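Local structure of tryptophan synthase alpha chain (Aquifex aeolicus, 2EKC) at residues Phe52-Pro57 and Met100-Pro105. The protein probably catalyses the aldol cleavage of indoleglycerol phosphate to indole and glyceraldehyde 3-phosphate, as the alpha subunit of the tryptophan synthase tetramer. Numbering follows the deposited sequence.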
ATOM      1  N   PHE A  52       9.112   4.161   0.777  1.00 11.12           N
ATOM      2  CA  PHE A  52      10.508   4.179   1.235  1.00 11.48           C
ATOM      3  C   PHE A  52      11.351   4.479  -0.014  1.00 12.85           C
ATOM      4  O   PHE A  52      11.548   3.608  -0.857  1.00 12.28           O
ATOM      5  CB  PHE A  52      10.836   2.794   1.831  1.00  9.80           C
ATOM      6  CG  PHE A  52      12.284   2.589   2.221  1.00  9.75           C
ATOM      7  CD1 PHE A  52      13.166   3.657   2.350  1.00 11.96           C
ATOM      8  CD2 PHE A  52      12.749   1.302   2.501  1.00 13.93           C
ATOM      9  CE1 PHE A  52      14.492   3.450   2.754  1.00 12.11           C
ATOM     10  CE2 PHE A  52      14.071   1.079   2.906  1.00 13.02           C
ATOM     11  CZ  PHE A  52      14.944   2.156   3.032  1.00 15.92           C
ATOM     12  N   PRO A  53      11.848   5.723  -0.149  1.00 12.86           N
ATOM     13  CA  PRO A  53      12.660   6.135  -1.305  1.00 14.65           C
ATOM     14  C   PRO A  53      13.759   5.146  -1.687  1.00 15.16           C
ATOM     15  O   PRO A  53      14.547   4.731  -0.838  1.00 16.16           O
ATOM     16  CB  PRO A  53      13.223   7.484  -0.868  1.00 14.27           C
ATOM     17  CG  PRO A  53      12.151   8.012   0.046  1.00 14.85           C
ATOM     18  CD  PRO A  53      11.812   6.793   0.863  1.00 12.27           C
ATOM     19  N   PHE A  54      13.814   4.788  -2.969  1.00 14.68           N
ATOM     20  CA  PHE A  54      14.807   3.839  -3.469  1.00 12.68           C
ATOM     21  C   PHE A  54      15.521   4.389  -4.708  1.00 15.39           C
ATOM     22  O   PHE A  54      14.922   5.092  -5.526  1.00 15.88           O
ATOM     23  CB  PHE A  54      14.122   2.501  -3.788  1.00 12.29           C
ATOM     24  CG  PHE A  54      15.073   1.413  -4.209  1.00 14.21           C
ATOM     25  CD1 PHE A  54      16.179   1.095  -3.427  1.00 13.19           C
ATOM     26  CD2 PHE A  54      14.855   0.698  -5.384  1.00 14.61           C
ATOM     27  CE1 PHE A  54      17.058   0.077  -3.810  1.00 11.90           C
ATOM     28  CE2 PHE A  54      15.727  -0.325  -5.775  1.00 14.31           C
ATOM     29  CZ  PHE A  54      16.828  -0.633  -4.987  1.00 13.07           C
ATOM     30  N   SER A  55      16.800   4.051  -4.852  1.00 13.69           N
ATOM     31  CA  SER A  55      17.611   4.543  -5.969  1.00 15.80           C
ATOM     32  C   SER A  55      17.298   3.963  -7.349  1.00 16.21           C
ATOM     33  O   SER A  55      17.726   4.524  -8.362  1.00 16.32           O
ATOM     34  CB  SER A  55      19.094   4.304  -5.672  1.00 16.36           C
ATOM     35  OG  SER A  55      19.369   2.914  -5.654  1.00 18.77           O
ATOM     36  N   ASP A  56      16.566   2.852  -7.405  1.00 16.62           N
ATOM     37  CA  ASP A  56      16.247   2.238  -8.693  1.00 15.56           C
ATOM     38  C   ASP A  56      14.844   1.636  -8.703  1.00 16.54           C
ATOM     39  O   ASP A  56      14.674   0.417  -8.847  1.00 13.25           O
ATOM     40  CB  ASP A  56      17.291   1.164  -9.024  1.00 16.90           C
ATOM     41  CG  ASP A  56      17.232   0.722 -10.475  1.00 18.25           C
ATOM     42  OD1 ASP A  56      16.888   1.565 -11.334  1.00 15.65           O
ATOM     43  OD2 ASP A  56      17.548  -0.453 -10.756  1.00 17.53           O
ATOM     44  N   PRO A  57      13.817   2.497  -8.571  1.00 15.02           N
ATOM     45  CA  PRO A  57      12.391   2.155  -8.544  1.00 15.63           C
ATOM     46  C   PRO A  57      11.802   1.725  -9.883  1.00 15.23           C
ATOM     47  O   PRO A  57      10.867   2.353 -10.384  1.00 15.31           O
ATOM     48  CB  PRO A  57      11.757   3.439  -8.033  1.00 14.26           C
ATOM     49  CG  PRO A  57      12.589   4.478  -8.718  1.00 14.51           C
ATOM     50  CD  PRO A  57      13.995   3.961  -8.495  1.00 14.41           C
ATOM     51  N   MET A 100       6.078   0.321   1.879  1.00 11.70           N
ATOM     52  CA  MET A 100       6.363   0.000   0.488  1.00 14.92           C
ATOM     53  C   MET A 100       7.873   0.087   0.326  1.00 14.80           C
ATOM     54  O   MET A 100       8.443   1.180   0.314  1.00 13.79           O
ATOM     55  CB  MET A 100       5.675   0.995  -0.455  1.00 19.01           C
ATOM     56  CG  MET A 100       5.744   0.607  -1.936  1.00 26.89           C
ATOM     57  SD  MET A 100       7.365   0.851  -2.726  1.00 36.43           S
ATOM     58  CE  MET A 100       8.057  -0.681  -2.597  1.00 33.11           C
ATOM     59  N   THR A 101       8.517  -1.069   0.203  1.00 11.46           N
ATOM     60  CA  THR A 101       9.962  -1.113   0.065  1.00 11.83           C
ATOM     61  C   THR A 101      10.415  -2.112  -0.991  1.00 12.73           C
ATOM     62  O   THR A 101       9.812  -3.178  -1.168  1.00 13.54           O
ATOM     63  CB  THR A 101      10.641  -1.487   1.414  1.00 12.76           C
ATOM     64  OG1 THR A 101      12.059  -1.587   1.232  1.00 16.31           O
ATOM     65  CG2 THR A 101      10.123  -2.825   1.924  1.00 12.67           C
ATOM     66  N   TYR A 102      11.471  -1.756  -1.713  1.00 11.77           N
ATOM     67  CA  TYR A 102      12.019  -2.661  -2.704  1.00 11.74           C
ATOM     68  C   TYR A 102      12.800  -3.677  -1.884  1.00 12.40           C
ATOM     69  O   TYR A 102      13.071  -3.441  -0.700  1.00 11.33           O
ATOM     70  CB  TYR A 102      12.920  -1.907  -3.681  1.00 12.37           C
ATOM     71  CG  TYR A 102      12.126  -1.229  -4.780  1.00 13.08           C
ATOM     72  CD1 TYR A 102      11.325  -0.117  -4.509  1.00 13.25           C
ATOM     73  CD2 TYR A 102      12.142  -1.727  -6.082  1.00 14.03           C
ATOM     74  CE1 TYR A 102      10.556   0.481  -5.513  1.00 13.57           C
ATOM     75  CE2 TYR A 102      11.380  -1.141  -7.092  1.00 14.05           C
ATOM     76  CZ  TYR A 102      10.591  -0.038  -6.804  1.00 13.70           C
ATOM     77  OH  TYR A 102       9.856   0.551  -7.806  1.00 12.79           O
ATOM     78  N   TYR A 103      13.159  -4.803  -2.488  1.00 13.44           N
ATOM     79  CA  TYR A 103      13.857  -5.842  -1.739  1.00 13.78           C
ATOM     80  C   TYR A 103      15.291  -5.545  -1.310  1.00 13.61           C
ATOM     81  O   TYR A 103      15.658  -5.807  -0.167  1.00 14.21           O
ATOM     82  CB  TYR A 103      13.852  -7.164  -2.510  1.00 15.13           C
ATOM     83  CG  TYR A 103      14.570  -8.258  -1.746  1.00 17.30           C
ATOM     84  CD1 TYR A 103      13.983  -8.857  -0.632  1.00 17.96           C
ATOM     85  CD2 TYR A 103      15.866  -8.641  -2.093  1.00 19.25           C
ATOM     86  CE1 TYR A 103      14.673  -9.807   0.123  1.00 21.15           C
ATOM     87  CE2 TYR A 103      16.563  -9.587  -1.346  1.00 22.31           C
ATOM     88  CZ  TYR A 103      15.962 -10.164  -0.243  1.00 21.32           C
ATOM     89  OH  TYR A 103      16.661 -11.087   0.500  1.00 26.12           O
ATOM     90  N   ASN A 104      16.097  -5.019  -2.226  1.00 14.95           N
ATOM     91  CA  ASN A 104      17.501  -4.727  -1.943  1.00 17.80           C
ATOM     92  C   ASN A 104      17.775  -4.051  -0.601  1.00 17.88           C
ATOM     93  O   ASN A 104      18.645  -4.493   0.150  1.00 17.19           O
ATOM     94  CB  ASN A 104      18.099  -3.892  -3.081  1.00 21.93           C
ATOM     95  CG  ASN A 104      19.535  -3.488  -2.816  1.00 25.54           C
ATOM     96  OD1 ASN A 104      20.386  -4.326  -2.524  1.00 27.38           O
ATOM     97  ND2 ASN A 104      19.812  -2.194  -2.925  1.00 29.90           N
ATOM     98  N   PRO A 105      17.049  -2.963  -0.280  1.00 17.35           N
ATOM     99  CA  PRO A 105      17.276  -2.281   1.000  1.00 16.04           C
ATOM    100  C   PRO A 105      17.109  -3.203   2.212  1.00 16.53           C
ATOM    101  O   PRO A 105      17.813  -3.059   3.218  1.00 15.17           O
ATOM    102  CB  PRO A 105      16.243  -1.157   0.977  1.00 16.78           C
ATOM    103  CG  PRO A 105      16.153  -0.828  -0.489  1.00 17.35           C
ATOM    104  CD  PRO A 105      16.100  -2.206  -1.116  1.00 15.38           C
TER
HETATM  105  O   HOH W   1      12.363   0.923  -1.019  1.00 10.87           O
HETATM  106  O   HOH W   2       9.672   2.301  -2.079  1.00 30.95           O
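F52 N donates to M100 O (3.1 Å), the one direct backbone hydrogen bond between 52-57 and 100-105; beside it two waters add bridges, one from F52 O back to M100 O and the other, farther along, from F52 O to Y102 N. T101 suits the turn into helix 103-109 because its hydroxyl, anti to the backbone N (chi1 177°), donates to Y102 O while OG1 also meets the edge of the F52 ring, 3.2 Å from CD2. F54 offers a flat apolar face to Y102, whose CB makes a CH-pi contact 3.9 Å from the F54 ring centroid. The two rings are near parallel (21°) but slid apart, so they barely overlap. P105, rigid and apolar, fits between both phenylalanines, its CG 3.5 Å from F54 CD1 and its CB 3.7 Å from F52 CE2, while N104 ND2 comes to the edge of the F54 ring. Y102 joins a packing ring to a polar end: the ring runs on to P57, and its hydroxyl is hydrogen-bonded to OD2 of D60, a predicted proton acceptor, and to A59 N. A phenylalanine in place of Y102 would probably leave both D60 OD2 and A59 N without this hydroxyl partner. All this lies where strands 47-51 and 97-100 of the TIM barrel run out into their loops, with helix 62-73 beside P53 and P57 and F114 of helix 111-120 against F52 and T101.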